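Protein DsvD (Desulfovibrio vulgaris, PDB 1UCR) may play an essential role in dissimilatory sulfite reduction and possibly interacts with B- and Z-DNA through its winged-helix motif. Local coordinates at the interface of chains A and B. Numbering follows the deposited sequence. Chains: chain A/B, Protein dsvD.

The three contacts belong to one two-fold symmetric interface between chains A and B. C-alpha centres lie about 13 Å apart for contacts 1 and 2, 17 Å for contacts 1 and 3, and 9 Å for contacts 2 and 3. Helix 68-73 of chain A links contacts 2 and 3, giving A:Lys70 to the first and A:Gln71 to the second. Contact 1 uses the turn leading into strand 52-57, whose A:Glu53 enters contact 2. Apolar packing in contact 1 gives way to a lysine-to-carbonyl bond and water bridges in contact 2, glutamine amides in contact 3. Whether this pair is the functional dimer, the structure alone does not show.

Contact 1: the interface of chains A and B. Residues chain A 1, 49-51; chain B 1, 49-51.
A:Val51 and B:Val51 face each other across the two-fold relation of the chains, their CG2 methyls 3.9 Å apart. Both sit in the turn between helix 36-48 and strand 52-57 of the winged-helix fold. In each valine CG1 lies anti to the backbone N (chi1 178° in A:Val51), leaving CG2 beside that N and directed at the other chain's turn. There each CG2 also rests against a backbone carbonyl oxygen: B:Val51 CG2 is 3.3 Å from A:Asp49 O, and A:Val51 CG2 is 3.4 Å from B:Asp49 O. The CG1 methyls approach the next carbonyl along, that of Glu50, at longer range.

On either flank of the valines a methionine from the chain start meets Glu50. A:Met1 and B:Glu50 cross obliquely. The methionine chain bends at its last torsion (chi3 -71°), which brings the terminal methyl CE over the face of the B:Glu50 carboxylate, 3.7 Å from its carbon CD. The stem of the same methionine meets the acid too, with A:Met1 CB 3.6 Å from B:Glu50 OE1. B:Glu50 is extended beyond CG, and the methyl CE lies against it from CB to the carboxylate, while SD stays near OE1.

No polar pair bridges the chains here, and van der Waals contact carries the patch. In the twin, the methyl CE of B:Met1 reaches A:Glu50 CB at 3.8 Å and A:Asp49 O at 3.5 Å.

Contact 2: the interface of chains A and B. Residues chain A 53, 66-67, 70; chain B 13-14.
B:Asn13 and A:Lys70 carry this contact, where the loop after helix 3-12 of one winged-helix subunit meets the start of helix 68-73 of the other. The lysine is extended beyond CG and crosses the asparagine side chain at about a right angle. Its terminal amino nitrogen, NZ, donates a hydrogen bond of 2.8 Å to the backbone O of B:Asn13. The C=O...donor angle is 152°, with NZ tilted 28° from the carbonyl plane. Further back, CD of the lysine lies 3.8 Å from the amide carbon CG of B:Asn13.

With CG anti to its backbone N (chi1 -171°), B:Asn13 sends its amide between A:Lys70 and A:Lys66. Water takes over at both amide atoms. Water 2 sits 2.8 Å from B:Asn13 OD1 and also joins A:Glu53 OE2 and the backbone N of A:Lys70. Water 1 bridges B:Asn13 ND2 at 3.1 Å to A:Glu53 OE2 and A:Lys66 NZ.

The carboxylate oxygen A:Glu53 OE2 is thus shared by both waters, and it accepts a 2.9 Å hydrogen bond from A:Gly67 N, which arrives from above the carboxylate plane. The glycine's own CA packs 3.3 Å from B:Asn13 OD1.

Contact 3: the interface of chains A and B. Residues chain A 18, 68, 71-72; chain B 20, 68, 70-72.
A:Gln71 and B:Gln71 run antiparallel past one another, each amide alongside the other's aliphatic stem, where the C-terminal helices 68-73 of chain A and 68-74 of chain B meet, and their amide planes lie only 16° apart. A polar contact runs from A:Gln71 NE2, the side-chain amide nitrogen, to the backbone O of B:Ala68, a long hydrogen bond of 3.3 Å. At the acceptor it lies in the carbonyl plane on a lone pair, with a C=O...donor angle of 122°. At the donor it is bent, with B:Ala68 O tilted out of the glutamine's amide plane. The reciprocal approach, B:Gln71 NE2 to A:Ala68 O, is 3.4 Å, too long to be called a bond with confidence.

The two glutamines break the symmetry of the chains. CG of A:Gln71 stands beside its backbone N, whereas that of B:Gln71 is turned anti to it (chi1 155°).

Packing fills in around the amides. B:Gln71 NE2 lies 3.5 Å from A:Gln71 CB, and A:Gln71 CD is 3.8 Å from the methyl CB of B:Ala68. Some approaches of the A:Gln71 amide to carbons of chain B are too short to be trusted, making the fine placement of that group, and with it the hydrogen bond, doubtful. Away from the amides, A:Ser18 CB rests 3.7 Å from B:Gln71 CA.

Together these contacts bring the C-terminal helices of the two subunits side by side, and probably help hold the pair together as seen in the crystal.

Contact 1: the interface of chains A and B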
# COMPACT_ATOMS: atom_id res chain seq x y z
N MET A 1 -8.38 9.32 6.42
CA MET A 1 -9.17 8.43 5.57
C MET A 1 -10.59 8.21 6.05
O MET A 1 -10.87 8.09 7.25
CB MET A 1 -8.39 7.10 5.59
CG MET A 1 -8.99 6.14 4.58
SD MET A 1 -8.01 4.64 4.38
CE MET A 1 -6.57 5.23 3.51
N ASP A 49 -6.01 5.69 -5.40
CA ASP A 49 -5.07 6.35 -4.50
C ASP A 49 -3.78 5.54 -4.33
O ASP A 49 -2.81 6.03 -3.76
CB ASP A 49 -5.75 6.52 -3.17
CG ASP A 49 -6.82 7.58 -3.20
OD1 ASP A 49 -7.57 7.56 -2.25
OD2 ASP A 49 -6.81 8.42 -4.12
N GLU A 50 -3.80 4.29 -4.81
CA GLU A 50 -2.68 3.38 -4.74
C GLU A 50 -2.39 2.89 -3.34
O GLU A 50 -1.30 2.39 -3.06
CB GLU A 50 -1.39 3.94 -5.43
CG GLU A 50 -1.77 4.22 -6.90
CD GLU A 50 -0.57 4.56 -7.71
OE1 GLU A 50 0.45 3.84 -7.75
OE2 GLU A 50 -0.65 5.61 -8.40
N VAL A 51 -3.39 2.94 -2.47
CA VAL A 51 -3.36 2.19 -1.22
C VAL A 51 -3.58 0.70 -1.47
O VAL A 51 -2.94 -0.15 -0.87
CB VAL A 51 -4.41 2.76 -0.25
CG1 VAL A 51 -4.44 1.96 1.05
CG2 VAL A 51 -4.14 4.25 0.05
N MET B 1 -2.01 10.19 -8.91
CA MET B 1 -0.85 10.55 -8.12
C MET B 1 0.18 11.40 -8.86
O MET B 1 0.52 11.13 -10.02
CB MET B 1 -0.26 9.18 -7.75
CG MET B 1 0.90 9.34 -6.86
SD MET B 1 1.55 7.86 -6.12
CE MET B 1 0.15 7.36 -5.09
N ASP B 49 -1.51 9.54 3.56
CA ASP B 49 -2.52 8.92 2.70
C ASP B 49 -2.58 7.40 2.81
O ASP B 49 -3.45 6.79 2.17
CB ASP B 49 -2.24 9.34 1.27
CG ASP B 49 -2.59 10.81 1.12
OD1 ASP B 49 -2.18 11.47 0.20
OD2 ASP B 49 -3.41 11.39 1.91
N GLU B 50 -1.69 6.81 3.58
CA GLU B 50 -1.62 5.39 3.87
C GLU B 50 -1.21 4.59 2.64
O GLU B 50 -1.42 3.37 2.61
CB GLU B 50 -2.91 4.84 4.49
CG GLU B 50 -3.20 5.56 5.81
CD GLU B 50 -4.37 5.02 6.51
OE1 GLU B 50 -5.29 5.79 6.87
OE2 GLU B 50 -4.41 3.79 6.74
N VAL B 51 -0.56 5.23 1.68
CA VAL B 51 0.14 4.51 0.62
C VAL B 51 1.42 3.90 1.18
O VAL B 51 1.81 2.81 0.82
CB VAL B 51 0.46 5.45 -0.55
CG1 VAL B 51 1.28 4.76 -1.63
CG2 VAL B 51 -0.85 5.97 -1.12

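Contact 2: the interface of chains A and B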
# COMPACT_ATOMS: atom_id res chain seq x y z
N GLU A 53 -4.08 -2.42 -4.58
CA GLU A 53 -3.96 -2.88 -5.98
C GLU A 53 -5.05 -3.92 -6.21
O GLU A 53 -5.58 -4.51 -5.27
CB GLU A 53 -2.60 -3.54 -6.24
CG GLU A 53 -2.39 -4.74 -5.36
CD GLU A 53 -0.95 -5.22 -5.34
OE1 GLU A 53 -0.76 -6.37 -4.90
OE2 GLU A 53 -0.00 -4.47 -5.71
N LYS A 66 -1.26 -2.35 -1.75
CA LYS A 66 -0.32 -2.09 -2.87
C LYS A 66 0.99 -2.76 -2.50
O LYS A 66 1.51 -2.60 -1.41
CB LYS A 66 -0.15 -0.60 -3.04
CG LYS A 66 0.73 -0.07 -4.19
CD LYS A 66 -0.05 -0.03 -5.45
CE LYS A 66 0.68 0.39 -6.72
NZ LYS A 66 -0.05 -0.21 -7.87
N GLY A 67 1.60 -3.45 -3.45
CA GLY A 67 2.85 -4.11 -3.29
C GLY A 67 2.75 -5.55 -2.87
O GLY A 67 3.71 -6.28 -2.94
N LYS A 70 3.77 -8.23 -5.55
CA LYS A 70 5.19 -8.47 -5.86
C LYS A 70 5.99 -8.85 -4.64
O LYS A 70 7.02 -9.51 -4.86
CB LYS A 70 5.76 -7.19 -6.47
CG LYS A 70 5.15 -6.96 -7.83
CD LYS A 70 5.53 -5.56 -8.30
CE LYS A 70 4.76 -5.14 -9.54
NZ LYS A 70 5.32 -3.93 -10.22
N ASN B 13 7.31 -0.93 -5.43
CA ASN B 13 6.45 -1.99 -5.93
C ASN B 13 7.21 -2.79 -6.97
O ASN B 13 6.88 -2.85 -8.12
CB ASN B 13 5.18 -1.35 -6.50
CG ASN B 13 4.12 -2.38 -6.87
OD1 ASN B 13 4.02 -3.42 -6.25
ND2 ASN B 13 3.33 -2.03 -7.88
N SER B 14 8.25 -3.45 -6.55
CA SER B 14 9.16 -4.17 -7.42
C SER B 14 9.36 -5.55 -6.83
O SER B 14 9.41 -5.65 -5.61
CB SER B 14 10.53 -3.49 -7.43
OG SER B 14 10.47 -2.20 -8.00
O HOH W 1 0.40 -3.03 -7.89
O HOH W 2 2.43 -5.72 -6.32

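Contact 3: the interface of chains A and B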
# COMPACT_ATOMS: atom_id res chain seq x y z
N SER A 18 -2.47 -10.94 5.39
CA SER A 18 -1.46 -11.03 4.37
C SER A 18 -1.19 -12.45 3.85
O SER A 18 -0.55 -12.65 2.83
CB SER A 18 -0.11 -10.49 4.87
OG SER A 18 0.50 -11.52 5.62
N ALA A 68 1.55 -5.97 -2.44
CA ALA A 68 1.44 -7.31 -1.87
C ALA A 68 1.78 -8.37 -2.90
O ALA A 68 2.46 -9.37 -2.59
CB ALA A 68 0.02 -7.45 -1.34
N GLN A 71 5.57 -8.49 -3.43
CA GLN A 71 6.31 -8.94 -2.24
C GLN A 71 6.29 -10.48 -2.17
O GLN A 71 7.26 -11.20 -1.98
CB GLN A 71 5.65 -8.48 -0.96
CG GLN A 71 5.81 -7.20 -0.28
CD GLN A 71 6.21 -7.02 1.15
OE1 GLN A 71 6.54 -5.85 1.42
NE2 GLN A 71 6.30 -7.87 2.16
N ALA A 72 5.05 -10.97 -2.29
CA ALA A 72 4.77 -12.38 -2.11
C ALA A 72 5.50 -13.20 -3.16
O ALA A 72 5.92 -14.30 -2.89
CB ALA A 72 3.27 -12.67 -2.26
N SER B 20 11.04 -4.76 2.38
CA SER B 20 9.77 -4.22 2.86
C SER B 20 9.87 -2.74 3.20
O SER B 20 8.80 -2.11 3.24
CB SER B 20 9.29 -5.00 4.11
OG SER B 20 10.23 -4.84 5.20
N ALA B 68 3.45 -3.84 3.96
CA ALA B 68 4.67 -4.61 3.75
C ALA B 68 5.24 -5.15 5.03
O ALA B 68 5.76 -6.31 5.00
CB ALA B 68 5.72 -3.74 3.05
N LYS B 70 3.68 -6.10 7.87
CA LYS B 70 2.90 -7.25 8.37
C LYS B 70 3.09 -8.42 7.41
O LYS B 70 3.12 -9.57 7.88
CB LYS B 70 1.43 -6.85 8.51
CG LYS B 70 1.18 -5.78 9.56
CD LYS B 70 0.04 -6.05 10.52
CE LYS B 70 -0.18 -4.84 11.45
NZ LYS B 70 -1.60 -4.55 11.79
N GLN B 71 3.20 -8.13 6.10
CA GLN B 71 3.38 -9.23 5.17
C GLN B 71 4.73 -9.90 5.39
O GLN B 71 4.74 -11.15 5.31
CB GLN B 71 3.29 -8.78 3.70
CG GLN B 71 4.08 -9.79 2.86
CD GLN B 71 3.30 -10.52 1.79
OE1 GLN B 71 3.11 -11.75 1.84
NE2 GLN B 71 2.88 -9.74 0.80
N ALA B 72 5.80 -9.14 5.65
CA ALA B 72 7.12 -9.73 5.90
C ALA B 72 7.15 -10.48 7.22
O ALA B 72 7.83 -11.50 7.36
CB ALA B 72 8.25 -8.70 5.91